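PDB 4ZM6: N-acetyl-beta-D glucosaminidase from Rhizomucor miehei CAU432, which probably hydrolyses beta-N-acetylglucosaminides through a family 3 glycoside hydrolase domain and binds acetyl-CoA in a GCN5-related region, consistent with glucosamine N-acetyltransferase activity. Local coordinates for residues 237-242 / 246-251; 228-233 / 253-258; 814-819 / 843-848; 795-800 / 821-826. All coordinates share one frame; numbering follows the deposited sequence.

Interaction 1 of 4, residues 237-242 / 246-251; sequences HFNKDV and IAPEIV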
loop_
_atom_site.group_PDB
_atom_site.type_symbol
_atom_site.label_atom_id
_atom_site.label_comp_id
_atom_site.label_asym_id
_atom_site.label_seq_id
_atom_site.Cartn_x
_atom_site.Cartn_y
_atom_site.Cartn_z
ATOM N N HIS A 237 11.569 -24.793 0.020
ATOM C CA HIS A 237 12.359 -23.709 0.618
ATOM C C HIS A 237 12.110 -23.522 2.123
ATOM O O HIS A 237 12.833 -22.771 2.770
ATOM C CB HIS A 237 12.102 -22.382 -0.100
ATOM C CG HIS A 237 12.654 -22.322 -1.491
ATOM N ND1 HIS A 237 11.867 -22.486 -2.614
ATOM C CD2 HIS A 237 13.909 -22.094 -1.943
ATOM C CE1 HIS A 237 12.616 -22.368 -3.696
ATOM N NE2 HIS A 237 13.858 -22.129 -3.317
ATOM N N PHE A 238 11.086 -24.184 2.665
ATOM C CA PHE A 238 10.777 -24.130 4.101
ATOM C C PHE A 238 10.979 -25.491 4.763
ATOM O O PHE A 238 11.688 -25.604 5.760
ATOM C CB PHE A 238 9.327 -23.676 4.317
ATOM C CG PHE A 238 9.048 -22.276 3.848
ATOM C CD1 PHE A 238 8.885 -22.001 2.495
ATOM C CD2 PHE A 238 8.933 -21.235 4.760
ATOM C CE1 PHE A 238 8.625 -20.715 2.060
ATOM C CE2 PHE A 238 8.672 -19.946 4.329
ATOM C CZ PHE A 238 8.518 -19.687 2.977
ATOM N N ASN A 239 10.324 -26.511 4.215
ATOM C CA ASN A 239 10.470 -27.885 4.689
ATOM C C ASN A 239 10.198 -28.865 3.552
ATOM O O ASN A 239 9.061 -28.983 3.079
ATOM C CB ASN A 239 9.522 -28.155 5.859
ATOM C CG ASN A 239 9.689 -29.548 6.440
ATOM O OD1 ASN A 239 9.881 -30.525 5.715
ATOM N ND2 ASN A 239 9.604 -29.645 7.760
ATOM N N LYS A 240 11.250 -29.567 3.131
ATOM C CA LYS A 240 11.177 -30.498 2.002
ATOM C C LYS A 240 10.864 -31.937 2.430
ATOM O O LYS A 240 10.663 -32.804 1.582
ATOM C CB LYS A 240 12.482 -30.453 1.193
ATOM C CG LYS A 240 13.674 -31.128 1.860
ATOM C CD LYS A 240 14.998 -30.555 1.375
ATOM C CE LYS A 240 15.325 -29.237 2.061
ATOM N NZ LYS A 240 16.696 -28.763 1.722
ATOM N N ASP A 241 10.820 -32.187 3.738
ATOM C CA ASP A 241 10.513 -33.520 4.255
ATOM C C ASP A 241 9.009 -33.768 4.354
ATOM O O ASP A 241 8.531 -34.835 3.969
ATOM C CB ASP A 241 11.156 -33.726 5.631
ATOM C CG ASP A 241 12.676 -33.649 5.589
ATOM O OD1 ASP A 241 13.274 -33.947 4.529
ATOM O OD2 ASP A 241 13.273 -33.296 6.626
ATOM N N VAL A 242 8.265 -32.789 4.868
ATOM C CA VAL A 242 6.836 -32.978 5.135
ATOM C C VAL A 242 5.951 -31.838 4.656
ATOM O O VAL A 242 6.413 -30.726 4.399
ATOM C CB VAL A 242 6.563 -33.212 6.634
ATOM C CG1 VAL A 242 7.038 -34.598 7.042
ATOM C CG2 VAL A 242 7.219 -32.131 7.485
ATOM N N ILE A 246 1.918 -30.010 8.794
ATOM C CA ILE A 246 2.657 -30.657 9.880
ATOM C C ILE A 246 4.111 -30.187 9.978
ATOM O O ILE A 246 4.898 -30.746 10.748
ATOM C CB ILE A 246 2.590 -32.195 9.740
ATOM C CG1 ILE A 246 3.388 -32.674 8.514
ATOM C CG2 ILE A 246 1.131 -32.641 9.680
ATOM C CD1 ILE A 246 3.006 -34.046 7.991
ATOM N N ALA A 247 4.450 -29.144 9.217
ATOM C CA ALA A 247 5.780 -28.539 9.249
ATOM C C ALA A 247 5.779 -27.323 10.176
ATOM O O ALA A 247 5.025 -26.381 9.944
ATOM C CB ALA A 247 6.192 -28.118 7.847
ATOM N N PRO A 248 6.632 -27.326 11.218
ATOM C CA PRO A 248 6.689 -26.161 12.108
ATOM C C PRO A 248 7.249 -24.900 11.433
ATOM O O PRO A 248 7.033 -23.795 11.931
ATOM C CB PRO A 248 7.617 -26.625 13.235
ATOM C CG PRO A 248 8.505 -27.627 12.589
ATOM C CD PRO A 248 7.643 -28.335 11.581
ATOM N N GLU A 249 7.952 -25.067 10.315
ATOM C CA GLU A 249 8.473 -23.933 9.553
ATOM C C GLU A 249 7.340 -23.105 8.951
ATOM O O GLU A 249 7.485 -21.900 8.743
ATOM C CB GLU A 249 9.415 -24.404 8.436
ATOM C CG GLU A 249 10.710 -25.045 8.920
ATOM C CD GLU A 249 10.596 -26.539 9.172
ATOM O OE1 GLU A 249 11.649 -27.179 9.362
ATOM O OE2 GLU A 249 9.464 -27.073 9.186
ATOM N N ILE A 250 6.222 -23.763 8.662
ATOM C CA ILE A 250 5.049 -23.103 8.096
ATOM C C ILE A 250 4.083 -22.640 9.184
ATOM O O ILE A 250 3.614 -21.507 9.160
ATOM C CB ILE A 250 4.305 -24.052 7.136
ATOM C CG1 ILE A 250 5.221 -24.480 5.977
ATOM C CG2 ILE A 250 3.019 -23.411 6.626
ATOM C CD1 ILE A 250 5.705 -23.356 5.092
ATOM N N VAL A 251 3.786 -23.514 10.136
ATOM C CA VAL A 251 2.769 -23.222 11.143
ATOM C C VAL A 251 3.299 -22.285 12.231
ATOM O O VAL A 251 2.794 -21.179 12.383
ATOM C CB VAL A 251 2.204 -24.514 11.771
ATOM C CG1 VAL A 251 1.149 -24.188 12.822
ATOM C CG2 VAL A 251 1.619 -25.413 10.690
#
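Glu249 folds its side chain over the Phe238 carbonyl and ends at the amide of Asn239. A bend at chi2 (88°) turns the carboxylate back, and its CG lies 3.4 Å from Phe238 O. Asn239 ND2 gives Glu249 OE2 a nearly straight hydrogen bond of 2.9 Å. The acceptor lies in the amide plane, but the donor stands above the carboxylate plane, and the two flat groups are almost perpendicular. Asn239 OD1 is gripped by two backbone donors, Asp241 N at 2.7 Å and Val242 N at 2.9 Å. The Asp241 bond makes an Asx turn and the Val242 bond extends it to an Asx motif; together they help fix the amide's rotation. The small Ala247 methyl lies over one face of the amide, with CB 3.7 Å from Asn239 ND2. Two apolar bumps flank this polar centre. The CD1 tip of Ile250 fits against Phe238 where CB joins the ring, 3.7 Å from CB. Val242 crosses Ile246 at about a right angle, with CB 3.7 Å from Ile246 CG1. Both segments belong to the loop between strand 227-230 and helix 251-258. Phe238 also packs on Leu202 and Leu205 of helix 202-207, while Val242 and Ile246 both touch Met287 of helix 281-291.

Interaction 2 of 4, residues 228-233 / 253-258; sequences VMVGHM and DLLRRR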
loop_
_atom_site.group_PDB
_atom_site.type_symbol
_atom_site.label_atom_id
_atom_site.label_comp_id
_atom_site.label_asym_id
_atom_site.label_seq_id
_atom_site.Cartn_x
_atom_site.Cartn_y
_atom_site.Cartn_z
ATOM N N VAL A 228 -7.481 -19.848 11.212
ATOM C CA VAL A 228 -6.757 -19.997 9.953
ATOM C C VAL A 228 -6.518 -21.483 9.689
ATOM O O VAL A 228 -6.078 -22.204 10.576
ATOM C CB VAL A 228 -5.398 -19.269 10.002
ATOM C CG1 VAL A 228 -4.592 -19.530 8.733
ATOM C CG2 VAL A 228 -5.600 -17.774 10.208
ATOM N N MET A 229 -6.803 -21.933 8.470
ATOM C CA MET A 229 -6.591 -23.329 8.103
ATOM C C MET A 229 -5.336 -23.500 7.241
ATOM O O MET A 229 -5.137 -22.788 6.254
ATOM C CB MET A 229 -7.804 -23.880 7.359
ATOM C CG MET A 229 -7.756 -25.385 7.125
ATOM S SD MET A 229 -9.035 -25.943 5.994
ATOM C CE MET A 229 -10.474 -25.803 7.047
ATOM N N VAL A 230 -4.509 -24.467 7.615
ATOM C CA VAL A 230 -3.295 -24.777 6.882
ATOM C C VAL A 230 -3.543 -25.993 5.992
ATOM O O VAL A 230 -3.742 -27.105 6.481
ATOM C CB VAL A 230 -2.137 -25.069 7.852
ATOM C CG1 VAL A 230 -0.834 -25.238 7.089
ATOM C CG2 VAL A 230 -2.020 -23.953 8.880
ATOM N N GLY A 231 -3.531 -25.781 4.681
ATOM C CA GLY A 231 -3.686 -26.876 3.732
ATOM C C GLY A 231 -2.470 -27.783 3.694
ATOM O O GLY A 231 -1.517 -27.604 4.464
ATOM N N HIS A 232 -2.509 -28.761 2.791
ATOM C CA HIS A 232 -1.422 -29.726 2.634
ATOM C C HIS A 232 -0.681 -29.466 1.332
ATOM O O HIS A 232 -1.146 -29.854 0.258
ATOM C CB HIS A 232 -1.967 -31.153 2.647
ATOM C CG HIS A 232 -2.966 -31.403 3.728
ATOM N ND1 HIS A 232 -2.627 -31.433 5.063
ATOM C CD2 HIS A 232 -4.298 -31.640 3.671
ATOM C CE1 HIS A 232 -3.707 -31.675 5.784
ATOM N NE2 HIS A 232 -4.734 -31.808 4.962
ATOM N N MET A 233 0.466 -28.799 1.436
ATOM C CA MET A 233 1.340 -28.555 0.289
ATOM C C MET A 233 2.811 -28.550 0.699
ATOM O O MET A 233 3.161 -28.136 1.806
ATOM C CB MET A 233 0.960 -27.249 -0.425
ATOM C CG MET A 233 0.497 -26.120 0.486
ATOM S SD MET A 233 -0.705 -25.045 -0.325
ATOM C CE MET A 233 -1.815 -24.712 1.039
ATOM N N ASP A 253 6.654 -20.978 12.815
ATOM C CA ASP A 253 7.603 -19.947 12.391
ATOM C C ASP A 253 6.973 -18.842 11.552
ATOM O O ASP A 253 7.357 -17.680 11.666
ATOM C CB ASP A 253 8.754 -20.578 11.599
ATOM C CG ASP A 253 9.598 -21.515 12.436
ATOM O OD1 ASP A 253 9.281 -21.696 13.636
ATOM O OD2 ASP A 253 10.575 -22.075 11.889
ATOM N N LEU A 254 6.018 -19.197 10.702
ATOM C CA LEU A 254 5.477 -18.239 9.754
ATOM C C LEU A 254 4.187 -17.617 10.272
ATOM O O LEU A 254 4.093 -16.396 10.421
ATOM C CB LEU A 254 5.243 -18.910 8.405
ATOM C CG LEU A 254 5.166 -17.962 7.213
ATOM C CD1 LEU A 254 6.494 -17.247 6.991
ATOM C CD2 LEU A 254 4.749 -18.733 5.969
ATOM N N LEU A 255 3.200 -18.457 10.558
ATOM C CA LEU A 255 1.884 -17.968 10.956
ATOM C C LEU A 255 1.895 -17.392 12.376
ATOM O O LEU A 255 1.366 -16.312 12.617
ATOM C CB LEU A 255 0.846 -19.088 10.835
ATOM C CG LEU A 255 -0.624 -18.673 10.862
ATOM C CD1 LEU A 255 -0.895 -17.560 9.861
ATOM C CD2 LEU A 255 -1.522 -19.869 10.583
ATOM N N ARG A 256 2.520 -18.107 13.304
ATOM C CA ARG A 256 2.517 -17.714 14.711
ATOM C C ARG A 256 3.571 -16.651 15.018
ATOM O O ARG A 256 3.248 -15.603 15.569
ATOM C CB ARG A 256 2.713 -18.945 15.607
ATOM C CG ARG A 256 2.297 -18.742 17.054
ATOM C CD ARG A 256 0.794 -18.585 17.197
ATOM N NE ARG A 256 0.090 -19.862 17.241
ATOM C CZ ARG A 256 -1.234 -19.989 17.192
ATOM N NH1 ARG A 256 -2.016 -18.918 17.075
ATOM N NH2 ARG A 256 -1.783 -21.199 17.243
ATOM N N ARG A 257 4.822 -16.919 14.657
ATOM C CA ARG A 257 5.918 -16.000 14.964
ATOM C C ARG A 257 5.943 -14.774 14.039
ATOM O O ARG A 257 5.637 -13.669 14.482
ATOM C CB ARG A 257 7.264 -16.742 14.962
ATOM C CG ARG A 257 8.481 -15.842 15.129
ATOM C CD ARG A 257 9.596 -16.469 15.965
ATOM N NE ARG A 257 9.813 -17.890 15.675
ATOM C CZ ARG A 257 9.698 -18.888 16.555
ATOM N NH1 ARG A 257 9.371 -18.660 17.827
ATOM N NH2 ARG A 257 9.924 -20.138 16.160
ATOM N N ARG A 258 6.296 -14.966 12.768
ATOM C CA ARG A 258 6.402 -13.857 11.806
ATOM C C ARG A 258 5.142 -12.982 11.769
ATOM O O ARG A 258 5.206 -11.791 12.070
ATOM C CB ARG A 258 6.711 -14.390 10.401
ATOM C CG ARG A 258 6.449 -13.409 9.260
ATOM C CD ARG A 258 7.698 -13.109 8.448
ATOM N NE ARG A 258 7.483 -12.039 7.469
ATOM C CZ ARG A 258 6.814 -12.165 6.319
ATOM N NH1 ARG A 258 6.253 -13.317 5.968
ATOM N NH2 ARG A 258 6.700 -11.119 5.512
#
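Leu255 and Val228 reach toward each other tip to tip and carry nearly all of this contact. The CD2 methyl of Leu255 does the touching. It lies 3.6 Å from Val228 CG1 and 4.0 Å from Val228 CB. Leu255 has CG opposite its backbone N (chi1 -165°), which carries the branch out from the helix to the strand. Val228 turns its CG1 methyl the same way, opposite its own N (chi1 175°), and presents it to the leucine. Val230 points to the same side of the strand. Its CG2 only grazes Leu255 CD2, at 4.5 Å. The contact lies within a beta-alpha-beta unit, strand 227-230, helix 251-258 and strand 264-267, in the family 3 domain of the TIM-barrel clan. Here the helix rests on the parallel sheet through a buried, wholly apolar seam. Leu255 also touches Phe181 of strand 178-181 and Ile265 of strand 264-267, so one leucine meets all three strands. The helix carries its charges on other sides. Arg256 forms a salt bridge with Asp294, and Arg258 pairs with Asp206 and with Asp542 of the second subunit.

Interaction 3 of 4, residues 814-819 / 843-848; sequences GIVAHA and SRVGYK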
loop_
_atom_site.group_PDB
_atom_site.type_symbol
_atom_site.label_atom_id
_atom_site.label_comp_id
_atom_site.label_asym_id
_atom_site.label_seq_id
_atom_site.Cartn_x
_atom_site.Cartn_y
_atom_site.Cartn_z
ATOM N N GLY A 814 -36.889 28.091 28.095
ATOM C CA GLY A 814 -36.296 29.372 28.439
ATOM C C GLY A 814 -34.999 29.635 27.709
ATOM O O GLY A 814 -34.874 30.629 26.987
ATOM N N ILE A 815 -34.037 28.735 27.888
ATOM C CA ILE A 815 -32.720 28.882 27.270
ATOM C C ILE A 815 -32.787 28.910 25.744
ATOM O O ILE A 815 -32.002 29.609 25.104
ATOM C CB ILE A 815 -31.738 27.791 27.740
ATOM C CG1 ILE A 815 -30.307 28.175 27.374
ATOM C CG2 ILE A 815 -32.104 26.434 27.158
ATOM C CD1 ILE A 815 -29.264 27.301 28.031
ATOM N N VAL A 816 -33.722 28.169 25.162
ATOM C CA VAL A 816 -33.930 28.229 23.716
ATOM C C VAL A 816 -34.505 29.588 23.337
ATOM O O VAL A 816 -34.074 30.199 22.365
ATOM C CB VAL A 816 -34.845 27.084 23.215
ATOM C CG1 VAL A 816 -35.347 27.343 21.804
ATOM C CG2 VAL A 816 -34.095 25.765 23.254
ATOM N N ALA A 817 -35.479 30.061 24.109
ATOM C CA ALA A 817 -36.110 31.353 23.839
ATOM C C ALA A 817 -35.085 32.472 23.971
ATOM O O ALA A 817 -35.085 33.432 23.194
ATOM C CB ALA A 817 -37.287 31.583 24.779
ATOM N N HIS A 818 -34.202 32.330 24.951
ATOM C CA HIS A 818 -33.104 33.264 25.128
ATOM C C HIS A 818 -32.161 33.221 23.930
ATOM O O HIS A 818 -31.749 34.262 23.427
ATOM C CB HIS A 818 -32.336 32.941 26.403
ATOM C CG HIS A 818 -31.402 34.028 26.822
ATOM N ND1 HIS A 818 -30.037 33.947 26.645
ATOM C CD2 HIS A 818 -31.639 35.231 27.396
ATOM C CE1 HIS A 818 -29.471 35.049 27.103
ATOM N NE2 HIS A 818 -30.421 35.845 27.562
ATOM N N ALA A 819 -31.835 32.013 23.474
ATOM C CA ALA A 819 -31.008 31.829 22.281
ATOM C C ALA A 819 -31.595 32.542 21.064
ATOM O O ALA A 819 -30.859 33.122 20.266
ATOM C CB ALA A 819 -30.823 30.348 21.984
ATOM N N SER A 843 -41.999 24.355 18.118
ATOM C CA SER A 843 -43.168 25.082 17.603
ATOM C C SER A 843 -43.555 26.231 18.531
ATOM O O SER A 843 -44.061 27.253 18.075
ATOM C CB SER A 843 -44.368 24.146 17.433
ATOM O OG SER A 843 -44.185 23.260 16.341
ATOM N N ARG A 844 -43.297 26.055 19.829
ATOM C CA ARG A 844 -43.617 27.059 20.850
ATOM C C ARG A 844 -42.727 28.312 20.808
ATOM O O ARG A 844 -42.945 29.247 21.582
ATOM C CB ARG A 844 -43.526 26.432 22.245
ATOM C CG ARG A 844 -44.522 25.310 22.497
ATOM C CD ARG A 844 -44.043 24.385 23.605
ATOM N NE ARG A 844 -43.857 25.096 24.869
ATOM C CZ ARG A 844 -43.281 24.585 25.957
ATOM N NH1 ARG A 844 -42.813 23.338 25.966
ATOM N NH2 ARG A 844 -43.167 25.329 27.050
ATOM N N VAL A 845 -41.723 28.324 19.931
ATOM C CA VAL A 845 -40.871 29.495 19.736
ATOM C C VAL A 845 -40.665 29.806 18.245
ATOM O O VAL A 845 -39.630 30.345 17.851
ATOM C CB VAL A 845 -39.515 29.327 20.463
ATOM C CG1 VAL A 845 -39.717 29.299 21.970
ATOM C CG2 VAL A 845 -38.800 28.060 20.011
ATOM N N GLY A 846 -41.652 29.456 17.422
ATOM C CA GLY A 846 -41.699 29.890 16.021
ATOM C C GLY A 846 -40.958 29.067 14.979
ATOM O O GLY A 846 -40.826 29.511 13.836
ATOM N N TYR A 847 -40.476 27.878 15.347
ATOM C CA TYR A 847 -39.779 27.006 14.384
ATOM C C TYR A 847 -40.736 26.028 13.703
ATOM O O TYR A 847 -41.406 25.240 14.371
ATOM C CB TYR A 847 -38.647 26.219 15.053
ATOM C CG TYR A 847 -37.457 27.058 15.450
ATOM C CD1 TYR A 847 -36.557 27.516 14.496
ATOM C CD2 TYR A 847 -37.228 27.382 16.780
ATOM C CE1 TYR A 847 -35.466 28.284 14.857
ATOM C CE2 TYR A 847 -36.142 28.148 17.156
ATOM C CZ TYR A 847 -35.263 28.599 16.196
ATOM O OH TYR A 847 -34.189 29.365 16.583
ATOM N N LYS A 848 -40.798 26.095 12.375
ATOM C CA LYS A 848 -41.496 25.092 11.573
ATOM C C LYS A 848 -40.452 24.268 10.818
ATOM O O LYS A 848 -39.316 24.717 10.646
ATOM C CB LYS A 848 -42.504 25.752 10.628
ATOM C CG LYS A 848 -41.927 26.454 9.407
ATOM C CD LYS A 848 -42.988 27.346 8.772
ATOM C CE LYS A 848 -42.929 27.349 7.252
ATOM N NZ LYS A 848 -41.772 28.127 6.739
#
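Val816 and Val845 cross at about a right angle, and a single pair of methyls makes their closest approach. Val816 CG1 lies 4.0 Å from Val845 CG2. On the helix, Val816 holds CG1 opposite its backbone N (chi1 165°), so that this branch faces the turn. On the turn, Val845 has CG1 set opposite its carbonyl carbon (chi1 -66°), with CG2 between the backbone N and the carbonyl carbon. Its two methyls therefore divide the work. CG2 meets Val816, and CG1 reaches toward the next residue of the helix, with Ala817 CB 4.4 Å away. That second approach is loose. Val845 thus straddles two successive helix residues, and its CA is 6.6 Å from that of Ala817. The contact is purely apolar and buried. The bend that presents Val845 is a type I turn from Ser843 to Gly846. Gly846, with positive phi, is the C-prime residue of a Schellman motif that ends helix 839-843 and sends the chain into strand 847-857. Tyr847, just beyond, hydrogen-bonds through its OH to Asn820 and Ser831. In the C-terminal acetyltransferase-like region, Val816 also touches Phe841 of helix 839-843, as well as Met797 and Val800 of strand 794-802. Val816 thus faces both the turn and strand 794-802, and Tyr847 reaches Met797 of the same strand.

Interaction 4 of 4, residues 795-800 / 821-826; sequences GGMACV and WLLKQR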
loop_
_atom_site.group_PDB
_atom_site.type_symbol
_atom_site.label_atom_id
_atom_site.label_comp_id
_atom_site.label_asym_id
_atom_site.label_seq_id
_atom_site.Cartn_x
_atom_site.Cartn_y
_atom_site.Cartn_z
ATOM N N GLY A 795 -28.385 32.271 11.567
ATOM C CA GLY A 795 -27.713 31.593 12.672
ATOM C C GLY A 795 -28.526 30.403 13.141
ATOM O O GLY A 795 -29.402 29.936 12.426
ATOM N N GLY A 796 -28.244 29.914 14.341
ATOM C CA GLY A 796 -28.980 28.784 14.882
ATOM C C GLY A 796 -28.439 28.314 16.212
ATOM O O GLY A 796 -27.602 28.979 16.824
ATOM N N MET A 797 -28.914 27.156 16.657
ATOM C CA MET A 797 -28.486 26.588 17.931
ATOM C C MET A 797 -28.402 25.067 17.850
ATOM O O MET A 797 -28.888 24.464 16.895
ATOM C CB MET A 797 -29.448 27.003 19.050
ATOM C CG MET A 797 -30.809 26.327 18.992
ATOM S SD MET A 797 -31.997 27.059 20.127
ATOM C CE MET A 797 -32.378 28.558 19.241
ATOM N N ALA A 798 -27.800 24.461 18.871
ATOM C CA ALA A 798 -27.587 23.014 18.910
ATOM C C ALA A 798 -27.225 22.539 20.315
ATOM O O ALA A 798 -27.034 23.342 21.224
ATOM C CB ALA A 798 -26.495 22.616 17.923
ATOM N N CYS A 799 -27.142 21.224 20.481
ATOM C CA CYS A 799 -26.767 20.608 21.751
ATOM C C CYS A 799 -27.428 21.300 22.945
ATOM O O CYS A 799 -26.779 21.657 23.929
ATOM C CB CYS A 799 -25.249 20.564 21.872
ATOM S SG CYS A 799 -24.467 19.778 20.434
ATOM N N VAL A 800 -28.742 21.473 22.817
ATOM C CA VAL A 800 -29.596 22.013 23.867
ATOM C C VAL A 800 -29.858 20.909 24.880
ATOM O O VAL A 800 -30.218 19.786 24.511
ATOM C CB VAL A 800 -30.955 22.454 23.293
ATOM C CG1 VAL A 800 -31.890 22.908 24.405
ATOM C CG2 VAL A 800 -30.775 23.547 22.247
ATOM N N TRP A 821 -33.488 35.249 21.258
ATOM C CA TRP A 821 -33.306 36.673 21.548
ATOM C C TRP A 821 -31.906 37.106 21.138
ATOM O O TRP A 821 -31.742 38.061 20.375
ATOM C CB TRP A 821 -33.541 36.956 23.039
ATOM C CG TRP A 821 -33.292 38.388 23.458
ATOM C CD1 TRP A 821 -32.366 38.830 24.366
ATOM C CD2 TRP A 821 -33.980 39.558 22.988
ATOM N NE1 TRP A 821 -32.435 40.196 24.488
ATOM C CE2 TRP A 821 -33.416 40.670 23.653
ATOM C CE3 TRP A 821 -35.018 39.773 22.065
ATOM C CZ2 TRP A 821 -33.854 41.984 23.427
ATOM C CZ3 TRP A 821 -35.459 41.084 21.840
ATOM C CH2 TRP A 821 -34.873 42.169 22.520
ATOM N N LEU A 822 -30.912 36.376 21.640
ATOM C CA LEU A 822 -29.505 36.603 21.303
ATOM C C LEU A 822 -29.240 36.601 19.803
ATOM O O LEU A 822 -28.461 37.412 19.309
ATOM C CB LEU A 822 -28.624 35.537 21.951
ATOM C CG LEU A 822 -28.448 35.601 23.462
ATOM C CD1 LEU A 822 -27.547 34.463 23.916
ATOM C CD2 LEU A 822 -27.864 36.940 23.878
ATOM N N LEU A 823 -29.870 35.681 19.082
ATOM C CA LEU A 823 -29.737 35.651 17.631
ATOM C C LEU A 823 -30.369 36.893 17.016
ATOM O O LEU A 823 -29.769 37.518 16.141
ATOM C CB LEU A 823 -30.350 34.375 17.043
ATOM C CG LEU A 823 -29.589 33.084 17.372
ATOM C CD1 LEU A 823 -30.488 31.868 17.194
ATOM C CD2 LEU A 823 -28.320 32.965 16.540
ATOM N N LYS A 824 -31.564 37.263 17.483
ATOM C CA LYS A 824 -32.222 38.494 17.014
ATOM C C LYS A 824 -31.339 39.720 17.265
ATOM O O LYS A 824 -31.242 40.596 16.407
ATOM C CB LYS A 824 -33.596 38.690 17.667
ATOM N N GLN A 825 -30.683 39.768 18.425
ATOM C CA GLN A 825 -29.758 40.866 18.745
ATOM C C GLN A 825 -28.657 40.967 17.692
ATOM O O GLN A 825 -28.323 42.064 17.238
ATOM C CB GLN A 825 -29.117 40.675 20.123
ATOM C CG GLN A 825 -30.072 40.717 21.309
ATOM C CD GLN A 825 -30.542 42.117 21.646
ATOM O OE1 GLN A 825 -30.027 42.742 22.574
ATOM N NE2 GLN A 825 -31.527 42.616 20.898
ATOM N N ARG A 826 -28.121 39.811 17.294
ATOM C CA ARG A 826 -27.060 39.739 16.281
ATOM C C ARG A 826 -27.531 40.026 14.848
ATOM O O ARG A 826 -26.738 39.937 13.910
ATOM C CB ARG A 826 -26.387 38.363 16.315
ATOM C CG ARG A 826 -25.650 38.044 17.603
ATOM C CD ARG A 826 -25.248 36.580 17.618
ATOM N NE ARG A 826 -24.382 36.230 18.743
ATOM C CZ ARG A 826 -23.689 35.096 18.833
ATOM N NH1 ARG A 826 -23.738 34.179 17.863
ATOM N NH2 ARG A 826 -22.929 34.874 19.899
#
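Strand 794-802, helix 811-825 and strand 830-836 form a beta-alpha-beta unit in the C-terminal acetyltransferase-like region, and this contact joins its first strand to its helix. The short segments run nearly antiparallel, at 156°, with their axes 9.0 Å apart at the closest point. Leu823 makes the contact from the helix side. Its CG stands opposite the carbonyl carbon (chi1 -69°), which directs the two methyls at the strand. CD2 settles on the bare backbone of two glycines, 3.8 Å from Gly796 N and 4.1 Å from Gly795 CA. CD1 lies over the same peptide region, 4.1 Å from Gly796 O. At Gly795 a side chain would point at the leucine, and its lack lets CD2 close on the main chain; at Gly796 a CB would face away from the helix. The CA of Gly795 is 6.7 Å from that of Leu823. Met797 approaches from further along the strand. Its CE methyl ends 4.3 Å from Leu823 CD1, a light touch. Leu823 also packs on Thr771 of strand 763-771 and Ser831 of strand 830-836, so it spans three neighbouring strands. Gly795 forms backbone bonds with Lys830 and Tyr832, and Gly796 with Asn770. The polar backbone of the two glycines is thus engaged with neighbouring strands, and what they offer the helix is van der Waals contact with a leucine.

Interactions 1 and 2 belong to the family 3 hydrolase domain, interactions 3 and 4 to the C-terminal acetyltransferase-like region. The two pairs lie on opposite sides of the chain's centre, with centres 62 to 74 Å apart. Interaction 1 is nested in the loop closed by interaction 2. It is partly buried and mixes a side-chain hydrogen bond with apolar patches. Interaction 2 is a buried, apolar strand-to-helix seam. Interactions 3 and 4 are also buried and apolar, and both use helix 811-825. Met797 of interaction 4 joins them by packing on Val816, Ala819 and Tyr847. Interaction 3 sets a valine of the turn against a valine and an alanine of the helix, whereas interaction 4 sets a leucine largely on glycine backbone.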